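Local atomic coordinates of deseasin MCP-01 (Pseudoalteromonas sp., PDB entry 3VV3), a protein that is a subtilisin-family serine protease that degrades collagen and whose catalytic domain binds calcium ions. Residues Val44-Ile49 / Leu166-Asn171; Cys152-Val157 / Ala183-Ala188; Gln191-Phe196 / Leu290-Leu295; Glu297-Ser302 / Asn322-Asp327. One frame throughout, in Å; residues are numbered along the deposited sequence.

Interaction 1: residues Val44-Ile49 / Leu166-Asn171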
loop_
_atom_site.group_PDB
_atom_site.type_symbol
_atom_site.label_atom_id
_atom_site.label_comp_id
_atom_site.label_asym_id
_atom_site.label_seq_id
_atom_site.Cartn_x
_atom_site.Cartn_y
_atom_site.Cartn_z
ATOM N N VAL A 44 15.289 -7.087 -24.490
ATOM C CA VAL A 44 14.976 -5.808 -23.849
ATOM C C VAL A 44 15.005 -5.993 -22.337
ATOM O O VAL A 44 14.342 -6.876 -21.809
ATOM C CB VAL A 44 13.581 -5.294 -24.281
ATOM C CG1 VAL A 44 13.212 -4.018 -23.516
ATOM C CG2 VAL A 44 13.548 -5.034 -25.776
ATOM N N VAL A 45 15.779 -5.165 -21.642
ATOM C CA VAL A 45 15.957 -5.339 -20.211
ATOM C C VAL A 45 15.291 -4.193 -19.461
ATOM O O VAL A 45 15.477 -3.034 -19.801
ATOM C CB VAL A 45 17.454 -5.414 -19.844
ATOM C CG1 VAL A 45 17.619 -5.740 -18.370
ATOM C CG2 VAL A 45 18.150 -6.459 -20.713
ATOM N N VAL A 46 14.493 -4.535 -18.456
ATOM C CA VAL A 46 13.835 -3.530 -17.632
ATOM C C VAL A 46 14.286 -3.691 -16.186
ATOM O O VAL A 46 14.275 -4.794 -15.648
ATOM C CB VAL A 46 12.300 -3.676 -17.681
ATOM C CG1 VAL A 46 11.641 -2.619 -16.801
ATOM C CG2 VAL A 46 11.793 -3.547 -19.110
ATOM N N GLY A 47 14.673 -2.591 -15.551
ATOM C CA GLY A 47 15.070 -2.641 -14.155
ATOM C C GLY A 47 13.913 -2.285 -13.243
ATOM O O GLY A 47 13.192 -1.319 -13.499
ATOM N N VAL A 48 13.728 -3.073 -12.185
ATOM C CA VAL A 48 12.689 -2.787 -11.193
ATOM C C VAL A 48 13.362 -2.450 -9.868
ATOM O O VAL A 48 14.043 -3.290 -9.280
ATOM C CB VAL A 48 11.722 -3.978 -11.011
ATOM C CG1 VAL A 48 10.749 -3.717 -9.856
ATOM C CG2 VAL A 48 10.980 -4.263 -12.309
ATOM N N ILE A 49 13.187 -1.203 -9.429
ATOM C CA ILE A 49 13.773 -0.717 -8.182
ATOM C C ILE A 49 12.671 -0.680 -7.122
ATOM O O ILE A 49 11.750 0.145 -7.191
ATOM C CB ILE A 49 14.410 0.671 -8.397
ATOM C CG1 ILE A 49 15.511 0.566 -9.469
ATOM C CG2 ILE A 49 14.947 1.236 -7.066
ATOM C CD1 ILE A 49 16.180 1.917 -9.868
ATOM N N LEU A 166 19.483 -2.119 -21.310
ATOM C CA LEU A 166 18.568 -1.682 -20.264
ATOM C C LEU A 166 18.281 -0.191 -20.420
ATOM O O LEU A 166 19.148 0.644 -20.153
ATOM C CB LEU A 166 19.225 -1.963 -18.909
ATOM C CG LEU A 166 18.433 -1.773 -17.616
ATOM C CD1 LEU A 166 19.251 -2.365 -16.479
ATOM C CD2 LEU A 166 18.151 -0.298 -17.342
ATOM N N ARG A 167 17.067 0.146 -20.861
ATOM C CA ARG A 167 16.708 1.536 -21.120
ATOM C C ARG A 167 15.432 1.978 -20.419
ATOM O O ARG A 167 14.924 3.066 -20.691
ATOM C CB ARG A 167 16.585 1.791 -22.629
ATOM C CG ARG A 167 17.920 1.626 -23.365
ATOM C CD ARG A 167 17.828 2.183 -24.772
ATOM N NE ARG A 167 17.376 3.569 -24.745
ATOM C CZ ARG A 167 16.866 4.211 -25.790
ATOM N NH1 ARG A 167 16.747 3.597 -26.964
ATOM N NH2 ARG A 167 16.465 5.466 -25.654
ATOM N N VAL A 168 14.921 1.138 -19.520
ATOM C CA VAL A 168 13.695 1.462 -18.784
ATOM C C VAL A 168 13.842 1.078 -17.324
ATOM O O VAL A 168 14.246 -0.045 -17.011
ATOM C CB VAL A 168 12.458 0.725 -19.350
ATOM C CG1 VAL A 168 11.208 1.101 -18.533
ATOM C CG2 VAL A 168 12.251 1.041 -20.834
ATOM N N LEU A 169 13.532 2.018 -16.433
ATOM C CA LEU A 169 13.491 1.744 -15.002
ATOM C C LEU A 169 12.087 1.971 -14.475
ATOM O O LEU A 169 11.450 2.989 -14.776
ATOM C CB LEU A 169 14.457 2.650 -14.236
ATOM C CG LEU A 169 15.927 2.419 -14.542
ATOM C CD1 LEU A 169 16.764 3.458 -13.800
ATOM C CD2 LEU A 169 16.308 0.993 -14.143
ATOM N N ASN A 170 11.613 1.013 -13.688
ATOM C CA ASN A 170 10.328 1.133 -13.024
ATOM C C ASN A 170 10.518 1.560 -11.574
ATOM O O ASN A 170 11.201 0.877 -10.796
ATOM C CB ASN A 170 9.585 -0.197 -13.078
ATOM C CG ASN A 170 8.203 -0.101 -12.485
ATOM O OD1 ASN A 170 8.017 -0.212 -11.270
ATOM N ND2 ASN A 170 7.228 0.131 -13.334
ATOM N N ASN A 171 9.919 2.691 -11.212
ATOM C CA ASN A 171 10.053 3.232 -9.867
ATOM C C ASN A 171 8.703 3.443 -9.204
ATOM O O ASN A 171 8.178 4.561 -9.183
ATOM C CB ASN A 171 10.853 4.534 -9.908
ATOM C CG ASN A 171 12.212 4.343 -10.546
ATOM O OD1 ASN A 171 12.381 4.533 -11.758
ATOM N ND2 ASN A 171 13.177 3.925 -9.746
HETATM O O HOH W 1 14.877 -1.260 -21.868
#
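Strands 45-49 and 166-171 run parallel, their axes 4.8 Å apart at closest approach and their directions 23° apart. The ladder is firm at the C-terminal end: G47 N donates to V168 O (3.0 Å), N170 N to G47 O (2.8 Å) and I49 N to N170 O (3.2 Å), all nearly straight. Toward the start water 1 bridges V45 O and R167 N in place of a direct bond. G47 leaves room for a neighbour: L169, its CG anti to the carbonyl carbon (chi1 -66°), lays CD2 over the glycine, 3.8 Å from G47 CA, where a beta carbon would clash. On the same face V45 and L166 meet at about a right angle, CB to CB at 4.0 Å. On the other face V46 and V168 lie side by side, their CG1 atoms 4.1 Å apart, and N170 sets its CB against G47 O while its OD1 bonds to S172 OG. Both strands belong to the central parallel sheet of the subtilisin fold. Strand 131-136 takes the far edge of 45-50, helix 146-161 packs on the face of L166 and L169 through M156, and helices 105-114 and 269-284 pack on the face of V48 and N170.

Interaction 2: residues Cys152-Val157 / Ala183-Ala188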
loop_
_atom_site.group_PDB
_atom_site.type_symbol
_atom_site.label_atom_id
_atom_site.label_comp_id
_atom_site.label_asym_id
_atom_site.label_seq_id
_atom_site.Cartn_x
_atom_site.Cartn_y
_atom_site.Cartn_z
ATOM N N CYS A 152 20.723 1.674 -6.305
ATOM C CA CYS A 152 19.998 0.941 -7.343
ATOM C C CYS A 152 20.121 1.604 -8.706
ATOM O O CYS A 152 20.409 0.941 -9.703
ATOM C CB CYS A 152 18.518 0.795 -6.973
ATOM S SG CYS A 152 18.234 -0.451 -5.690
ATOM N N ILE A 153 19.884 2.907 -8.753
ATOM C CA ILE A 153 19.982 3.627 -10.021
ATOM C C ILE A 153 21.397 3.533 -10.595
ATOM O O ILE A 153 21.574 3.211 -11.767
ATOM C CB ILE A 153 19.525 5.094 -9.884
ATOM C CG1 ILE A 153 18.063 5.136 -9.427
ATOM C CG2 ILE A 153 19.714 5.842 -11.210
ATOM C CD1 ILE A 153 17.614 6.479 -8.879
ATOM N N ASP A 154 22.398 3.776 -9.756
ATOM C CA ASP A 154 23.788 3.648 -10.186
ATOM C C ASP A 154 24.084 2.241 -10.718
ATOM O O ASP A 154 24.800 2.080 -11.712
ATOM C CB ASP A 154 24.742 3.967 -9.029
ATOM C CG ASP A 154 24.748 5.445 -8.648
ATOM O OD1 ASP A 154 24.114 6.271 -9.340
ATOM O OD2 ASP A 154 25.407 5.776 -7.637
ATOM N N TYR A 155 23.550 1.223 -10.048
ATOM C CA TYR A 155 23.773 -0.165 -10.476
ATOM C C TYR A 155 23.208 -0.400 -11.867
ATOM O O TYR A 155 23.870 -0.977 -12.734
ATOM C CB TYR A 155 23.128 -1.143 -9.487
ATOM C CG TYR A 155 23.101 -2.597 -9.926
ATOM C CD1 TYR A 155 24.236 -3.397 -9.821
ATOM C CD2 TYR A 155 21.925 -3.186 -10.394
ATOM C CE1 TYR A 155 24.217 -4.735 -10.209
ATOM C CE2 TYR A 155 21.897 -4.533 -10.779
ATOM C CZ TYR A 155 23.047 -5.294 -10.679
ATOM O OH TYR A 155 23.031 -6.621 -11.045
ATOM N N MET A 156 21.977 0.051 -12.074
ATOM C CA MET A 156 21.308 -0.111 -13.361
ATOM C C MET A 156 22.039 0.655 -14.461
ATOM O O MET A 156 22.190 0.159 -15.584
ATOM C CB MET A 156 19.846 0.364 -13.258
ATOM C CG MET A 156 19.007 -0.426 -12.247
ATOM S SD MET A 156 18.613 -2.095 -12.826
ATOM C CE MET A 156 17.626 -2.685 -11.449
ATOM N N VAL A 157 22.474 1.873 -14.149
ATOM C CA VAL A 157 23.221 2.670 -15.124
ATOM C C VAL A 157 24.537 1.974 -15.457
ATOM O O VAL A 157 24.951 1.946 -16.615
ATOM C CB VAL A 157 23.482 4.090 -14.618
ATOM C CG1 VAL A 157 24.419 4.837 -15.570
ATOM C CG2 VAL A 157 22.145 4.832 -14.450
ATOM N N ALA A 183 18.581 13.519 -7.776
ATOM C CA ALA A 183 18.489 14.229 -9.053
ATOM C C ALA A 183 19.703 13.903 -9.933
ATOM O O ALA A 183 19.574 13.670 -11.139
ATOM C CB ALA A 183 18.392 15.725 -8.819
ATOM N N ASP A 184 20.883 13.906 -9.320
ATOM C CA ASP A 184 22.125 13.668 -10.050
ATOM C C ASP A 184 22.212 12.233 -10.569
ATOM O O ASP A 184 22.726 11.995 -11.662
ATOM C CB ASP A 184 23.336 13.960 -9.162
ATOM C CG ASP A 184 23.562 15.447 -8.930
ATOM O OD1 ASP A 184 22.865 16.284 -9.543
ATOM O OD2 ASP A 184 24.451 15.777 -8.118
ATOM N N ALA A 185 21.725 11.280 -9.777
ATOM C CA ALA A 185 21.720 9.888 -10.202
ATOM C C ALA A 185 20.800 9.740 -11.411
ATOM O O ALA A 185 21.107 9.010 -12.365
ATOM C CB ALA A 185 21.268 8.986 -9.066
ATOM N N ILE A 186 19.673 10.447 -11.373
ATOM C CA ILE A 186 18.720 10.400 -12.466
ATOM C C ILE A 186 19.301 11.069 -13.706
ATOM O O ILE A 186 19.116 10.588 -14.822
ATOM C CB ILE A 186 17.372 11.033 -12.070
ATOM C CG1 ILE A 186 16.737 10.212 -10.946
ATOM C CG2 ILE A 186 16.441 11.128 -13.283
ATOM C CD1 ILE A 186 15.514 10.876 -10.299
ATOM N N THR A 187 20.018 12.169 -13.505
ATOM C CA THR A 187 20.707 12.820 -14.610
ATOM C C THR A 187 21.695 11.871 -15.278
ATOM O O THR A 187 21.794 11.834 -16.507
ATOM C CB THR A 187 21.409 14.105 -14.155
ATOM O OG1 THR A 187 20.419 15.066 -13.773
ATOM C CG2 THR A 187 22.270 14.675 -15.285
ATOM N N ALA A 188 22.399 11.076 -14.477
ATOM C CA ALA A 188 23.341 10.115 -15.036
ATOM C C ALA A 188 22.605 9.058 -15.846
ATOM O O ALA A 188 23.095 8.612 -16.884
ATOM C CB ALA A 188 24.181 9.457 -13.948
HETATM O O HOH W 2 23.248 6.778 -11.888
#
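Helix segments 152-157 and 183-188 run almost parallel, 13° apart in direction, with their axes 9.4 Å from each other at the closest point. I153 makes the closest apolar approach. With CG2 anti to the backbone N (chi1 -60° for CG1), the methyl branch is brought up to the A185 backbone and stands 3.6 Å from A185 O. The same CG2 lies 4.1 Å from A185 CB, while the longer branch ends in a looser contact, I153 CD1 to I186 CG1 at 4.4 Å. The small A185 lets the larger isoleucine come close to the helix backbone. One turn further on, V157 CG1 faces A188 O at 4.2 Å. At the solvent side D154 adds a polar link: its OD1 lies 3.9 Å from A185 CB and accepts from water 2 at 2.7 Å, and this water also donates to A185 O at 3.1 Å. The carboxylate's polar link to the neighbouring helix thus runs through the water. Both helices lie on one side of the parallel sheet, as successive beta-alpha-beta crossovers place them: helix 146-161 leads into strand 166-171, and helix 180-191 leads into strand 195-199. L182 and S189 extend the helix pairing at its two ends, I49 of strand 45-50 lies beneath C152 and I153, and the disulfide from C152 to C135 fastens helix 146-161 to strand 131-136.

Interaction 3: residues Gln191-Phe196 / Leu290-Leu295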
loop_
_atom_site.group_PDB
_atom_site.type_symbol
_atom_site.label_atom_id
_atom_site.label_comp_id
_atom_site.label_asym_id
_atom_site.label_seq_id
_atom_site.Cartn_x
_atom_site.Cartn_y
_atom_site.Cartn_z
ATOM N N GLN A 191 21.914 10.379 -19.277
ATOM C CA GLN A 191 23.050 10.352 -20.195
ATOM C C GLN A 191 23.258 8.933 -20.738
ATOM O O GLN A 191 23.818 8.753 -21.822
ATOM C CB GLN A 191 24.335 10.885 -19.534
ATOM C CG GLN A 191 24.171 12.183 -18.733
ATOM C CD GLN A 191 23.386 13.270 -19.463
ATOM O OE1 GLN A 191 23.736 13.676 -20.575
ATOM N NE2 GLN A 191 22.322 13.762 -18.823
ATOM N N ALA A 192 22.783 7.936 -19.989
ATOM C CA ALA A 192 22.877 6.532 -20.402
ATOM C C ALA A 192 21.692 6.060 -21.254
ATOM O O ALA A 192 21.594 4.876 -21.592
ATOM C CB ALA A 192 23.039 5.628 -19.176
ATOM N N ASP A 193 20.794 6.985 -21.585
ATOM C CA ASP A 193 19.612 6.716 -22.417
ATOM C C ASP A 193 18.572 5.840 -21.732
ATOM O O ASP A 193 17.969 4.963 -22.356
ATOM C CB ASP A 193 20.008 6.125 -23.778
ATOM C CG ASP A 193 20.975 7.023 -24.545
ATOM O OD1 ASP A 193 20.744 8.247 -24.603
ATOM O OD2 ASP A 193 21.969 6.495 -25.092
ATOM N N ILE A 194 18.344 6.110 -20.450
ATOM C CA ILE A 194 17.392 5.337 -19.661
ATOM C C ILE A 194 16.165 6.183 -19.325
ATOM O O ILE A 194 16.287 7.343 -18.935
ATOM C CB ILE A 194 18.050 4.832 -18.364
ATOM C CG1 ILE A 194 19.228 3.915 -18.712
ATOM C CG2 ILE A 194 17.030 4.098 -17.473
ATOM C CD1 ILE A 194 20.045 3.465 -17.501
ATOM N N LEU A 195 14.991 5.586 -19.495
ATOM C CA LEU A 195 13.730 6.233 -19.163
ATOM C C LEU A 195 13.373 5.869 -17.730
ATOM O O LEU A 195 13.366 4.694 -17.375
ATOM C CB LEU A 195 12.637 5.725 -20.104
ATOM C CG LEU A 195 11.218 6.257 -19.907
ATOM C CD1 LEU A 195 11.132 7.685 -20.418
ATOM C CD2 LEU A 195 10.232 5.357 -20.646
ATOM N N PHE A 196 13.069 6.881 -16.917
ATOM C CA PHE A 196 12.846 6.708 -15.481
ATOM C C PHE A 196 11.358 6.883 -15.232
ATOM O O PHE A 196 10.878 8.011 -15.133
ATOM C CB PHE A 196 13.643 7.779 -14.705
ATOM C CG PHE A 196 13.658 7.591 -13.197
ATOM C CD1 PHE A 196 12.591 8.013 -12.417
ATOM C CD2 PHE A 196 14.760 7.020 -12.567
ATOM C CE1 PHE A 196 12.613 7.854 -11.032
ATOM C CE2 PHE A 196 14.789 6.852 -11.186
ATOM C CZ PHE A 196 13.715 7.269 -10.421
ATOM N N LEU A 290 14.770 4.878 -30.963
ATOM C CA LEU A 290 14.191 6.053 -30.326
ATOM C C LEU A 290 15.106 6.609 -29.237
ATOM O O LEU A 290 15.659 5.852 -28.447
ATOM C CB LEU A 290 12.830 5.697 -29.716
ATOM C CG LEU A 290 11.775 5.220 -30.712
ATOM C CD1 LEU A 290 10.567 4.605 -30.007
ATOM C CD2 LEU A 290 11.357 6.365 -31.626
ATOM N N THR A 291 15.261 7.929 -29.189
ATOM C CA THR A 291 15.934 8.549 -28.053
ATOM C C THR A 291 15.000 8.401 -26.858
ATOM O O THR A 291 13.818 8.119 -27.024
ATOM C CB THR A 291 16.187 10.047 -28.269
ATOM O OG1 THR A 291 14.935 10.735 -28.344
ATOM C CG2 THR A 291 16.988 10.295 -29.550
ATOM N N THR A 292 15.528 8.598 -25.658
ATOM C CA THR A 292 14.709 8.494 -24.454
ATOM C C THR A 292 13.538 9.471 -24.499
ATOM O O THR A 292 12.395 9.123 -24.173
ATOM C CB THR A 292 15.556 8.774 -23.210
ATOM O OG1 THR A 292 16.620 7.824 -23.151
ATOM C CG2 THR A 292 14.717 8.665 -21.938
ATOM N N LEU A 293 13.829 10.703 -24.894
ATOM C CA LEU A 293 12.800 11.726 -24.990
ATOM C C LEU A 293 11.747 11.378 -26.048
ATOM O O LEU A 293 10.563 11.632 -25.862
ATOM C CB LEU A 293 13.430 13.085 -25.299
ATOM C CG LEU A 293 12.450 14.252 -25.455
ATOM C CD1 LEU A 293 11.624 14.442 -24.186
ATOM C CD2 LEU A 293 13.192 15.532 -25.817
ATOM N N GLU A 294 12.177 10.810 -27.169
ATOM C CA GLU A 294 11.223 10.385 -28.194
ATOM C C GLU A 294 10.312 9.290 -27.669
ATOM O O GLU A 294 9.103 9.299 -27.917
ATOM C CB GLU A 294 11.951 9.902 -29.456
ATOM C CG GLU A 294 12.506 11.027 -30.307
ATOM C CD GLU A 294 13.397 10.533 -31.433
ATOM O OE1 GLU A 294 13.902 9.388 -31.354
ATOM O OE2 GLU A 294 13.596 11.307 -32.396
ATOM N N LEU A 295 10.906 8.345 -26.942
ATOM C CA LEU A 295 10.160 7.264 -26.307
ATOM C C LEU A 295 9.114 7.814 -25.339
ATOM O O LEU A 295 7.942 7.420 -25.371
ATOM C CB LEU A 295 11.120 6.337 -25.565
ATOM C CG LEU A 295 10.496 5.142 -24.846
ATOM C CD1 LEU A 295 9.661 4.313 -25.812
ATOM C CD2 LEU A 295 11.584 4.265 -24.200
HETATM O O HOH W 3 18.432 9.255 -25.535
#
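A Schellman turn and a capped helix start face each other here: D193, with positive phi, ends helix 180-191, and T292 opens helix 292-301. T292 turns both branches of its side chain to the other segment. OG1 comes within 3.1 Å of D193 C, and it also takes a weak bond from R167 NH2. With OG1 anti to the carbonyl carbon (chi1 -60°), CG2 falls anti to the backbone N, toward strand 195-199, 3.6 Å from I194 O and 3.8 Å from L195 CA; L195 CD1 reaches the same methyl. Water 3 bridges the helix end at D193 and the helix start at T292, donating to D193 OD1 at 2.7 Å and accepting from T292 N at 3.0 Å, satisfying one first-turn amide across the gap. T291 and E294 form a capping box: E294 N donates to T291 OG1, and T291 N to E294 OE1 on its anti side. In the fold this is where the chain passes from helix 180-191 into strand 195-199 of the parallel sheet, with R167 of the adjacent strand bonded to D193 O and L290 O. An alanine in place of T292 would probably open a gap beside L195 and leave R167 NH2 without its weak hydroxyl partner. Deeper in, L195 CD2 meets L295 CD2 at 4.0 Å, the two leucines crossing obliquely against A280 and V283 of helix 269-284.

Interaction 4: residues Glu297-Ser302 / Asn322-Asp327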
loop_
_atom_site.group_PDB
_atom_site.type_symbol
_atom_site.label_atom_id
_atom_site.label_comp_id
_atom_site.label_asym_id
_atom_site.label_seq_id
_atom_site.Cartn_x
_atom_site.Cartn_y
_atom_site.Cartn_z
ATOM N N GLU A 297 7.819 10.866 -25.156
ATOM C CA GLU A 297 6.794 11.664 -25.826
ATOM C C GLU A 297 5.856 10.780 -26.634
ATOM O O GLU A 297 4.664 11.075 -26.758
ATOM C CB GLU A 297 7.428 12.757 -26.694
ATOM C CG GLU A 297 8.141 13.828 -25.873
ATOM C CD GLU A 297 8.490 15.072 -26.674
ATOM O OE1 GLU A 297 8.692 14.969 -27.906
ATOM O OE2 GLU A 297 8.568 16.160 -26.061
ATOM N N LEU A 298 6.387 9.687 -27.170
ATOM C CA LEU A 298 5.566 8.750 -27.922
ATOM C C LEU A 298 4.530 8.072 -27.021
ATOM O O LEU A 298 3.363 7.930 -27.390
ATOM C CB LEU A 298 6.445 7.700 -28.604
ATOM C CG LEU A 298 5.714 6.637 -29.419
ATOM C CD1 LEU A 298 6.490 6.346 -30.697
ATOM C CD2 LEU A 298 5.528 5.379 -28.605
ATOM N N LEU A 299 4.961 7.646 -25.840
ATOM C CA LEU A 299 4.040 7.041 -24.882
ATOM C C LEU A 299 2.936 8.024 -24.510
ATOM O O LEU A 299 1.756 7.658 -24.418
ATOM C CB LEU A 299 4.804 6.553 -23.644
ATOM C CG LEU A 299 5.705 5.345 -23.926
ATOM C CD1 LEU A 299 6.752 5.146 -22.811
ATOM C CD2 LEU A 299 4.865 4.087 -24.125
ATOM N N MET A 300 3.316 9.282 -24.308
ATOM C CA MET A 300 2.353 10.329 -23.977
ATOM C C MET A 300 1.393 10.627 -25.133
ATOM O O MET A 300 0.177 10.650 -24.956
ATOM C CB MET A 300 3.089 11.600 -23.553
ATOM C CG MET A 300 3.805 11.442 -22.205
ATOM S SD MET A 300 4.958 12.770 -21.822
ATOM C CE MET A 300 3.855 14.176 -21.622
ATOM N N SER A 301 1.943 10.834 -26.323
ATOM C CA SER A 301 1.130 11.309 -27.439
ATOM C C SER A 301 0.257 10.213 -28.030
ATOM O O SER A 301 -0.800 10.499 -28.590
ATOM C CB SER A 301 2.016 11.939 -28.525
ATOM O OG SER A 301 2.866 10.972 -29.115
ATOM N N SER A 302 0.688 8.960 -27.910
ATOM C CA SER A 302 -0.055 7.846 -28.500
ATOM C C SER A 302 -1.219 7.367 -27.639
ATOM O O SER A 302 -2.019 6.545 -28.082
ATOM C CB SER A 302 0.866 6.663 -28.813
ATOM O OG SER A 302 1.341 6.048 -27.626
ATOM N N ASN A 322 -1.020 -0.353 -28.001
ATOM C CA ASN A 322 -1.215 -0.643 -29.417
ATOM C C ASN A 322 -0.831 0.568 -30.252
ATOM O O ASN A 322 -0.038 0.463 -31.195
ATOM C CB ASN A 322 -2.660 -1.059 -29.711
ATOM C CG ASN A 322 -2.863 -1.429 -31.176
ATOM O OD1 ASN A 322 -2.109 -2.231 -31.733
ATOM N ND2 ASN A 322 -3.865 -0.829 -31.807
ATOM N N GLN A 323 -1.391 1.726 -29.915
ATOM C CA GLN A 323 -1.080 2.937 -30.669
ATOM C C GLN A 323 0.397 3.314 -30.542
ATOM O O GLN A 323 0.987 3.866 -31.466
ATOM C CB GLN A 323 -1.970 4.109 -30.251
ATOM C CG GLN A 323 -1.929 5.277 -31.240
ATOM C CD GLN A 323 -2.528 4.915 -32.601
ATOM O OE1 GLN A 323 -3.628 4.367 -32.679
ATOM N NE2 GLN A 323 -1.802 5.219 -33.675
ATOM N N ALA A 324 0.995 3.014 -29.394
ATOM C CA ALA A 324 2.404 3.309 -29.201
ATOM C C ALA A 324 3.245 2.516 -30.200
ATOM O O ALA A 324 4.158 3.061 -30.819
ATOM C CB ALA A 324 2.830 2.976 -27.771
ATOM N N LEU A 325 2.940 1.226 -30.341
ATOM C CA LEU A 325 3.668 0.364 -31.276
ATOM C C LEU A 325 3.455 0.823 -32.711
ATOM O O LEU A 325 4.390 0.838 -33.514
ATOM C CB LEU A 325 3.234 -1.097 -31.140
ATOM C CG LEU A 325 3.970 -1.970 -30.122
ATOM C CD1 LEU A 325 4.156 -1.280 -28.791
ATOM C CD2 LEU A 325 3.297 -3.319 -29.956
ATOM N N ILE A 326 2.216 1.169 -33.037
ATOM C CA ILE A 326 1.908 1.684 -34.372
ATOM C C ILE A 326 2.697 2.966 -34.656
ATOM O O ILE A 326 3.335 3.109 -35.708
ATOM C CB ILE A 326 0.402 1.967 -34.523
ATOM C CG1 ILE A 326 -0.393 0.666 -34.446
ATOM C CG2 ILE A 326 0.120 2.719 -35.819
ATOM C CD1 ILE A 326 -1.897 0.877 -34.439
ATOM N N ASP A 327 2.662 3.898 -33.711
ATOM C CA ASP A 327 3.352 5.169 -33.888
ATOM C C ASP A 327 4.874 5.019 -33.903
ATOM O O ASP A 327 5.576 5.898 -34.398
ATOM C CB ASP A 327 2.927 6.172 -32.815
ATOM C CG ASP A 327 1.481 6.623 -32.974
ATOM O OD1 ASP A 327 0.825 6.231 -33.966
ATOM O OD2 ASP A 327 1.005 7.382 -32.106
HETATM O O HOH W 4 2.526 9.359 -31.105
#
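L298 O is gripped twice, by S302 N at 2.9 Å and by S302 OG at 2.8 Å, the two donors reaching the carbonyl from opposite faces of its plane. S302 OG gets there because it sits between the backbone N and the carbonyl carbon (chi1 69°), and the same placement sets it against A324 of helix 321-327, 3.4 Å from A324 CB. S302 is the residue nearest the second helix: its O lies 3.3 Å from Q323 CB, and its CB faces D327 OD2. That carboxylate has partners of its own. Q323 NE2, one turn back, donates to D327 OD1 at 2.8 Å from above the carboxylate plane, with the oxygen close to the plane of the amide. Water 4 donates to D327 OD2 and also bonds to S301 OG, linking the two helices. The apolar half belongs to L298, whose two methyls meet successive turns of the second helix: CD2 lies 3.7 Å from A324 CB and near A324 O, while CD1 lies 3.8 Å from D327 C. An alanine at L298 would probably leave A324 CB and the D327 backbone facing a gap on that side. The two helices meet at 128°, and V283 of helix 269-284 backs A324. The direct contacts pair carbon with carbon or with oxygen, while the hydrogen bonds stay within each segment and water 4 makes the polar bridge; S302, its OG bound back to L298 O, can therefore sit against A324 with that group satisfied.

Interactions 1, 2 and 3 gather around one parallel sheet. Interaction 1 lies within it, about 7 Å from the centre of the chain, and its strand 166-171 neighbours strand 195-199 of interaction 3, R167 O to L195 N being a probable hydrogen bond. Interaction 2 packs over the sheet, centred 12 Å from interaction 1 and 13 Å from interaction 3; M156 touches G47 and L169, and I153 touches F196. Along the chain, interactions 1 and 2 alternate, while 3 and 4 follow. Interaction 4 shares helix 292-301 with interaction 3, their centres 15 Å apart, so the last helix, 321-327, is packed onto the subtilisin-fold core through helix 292-301.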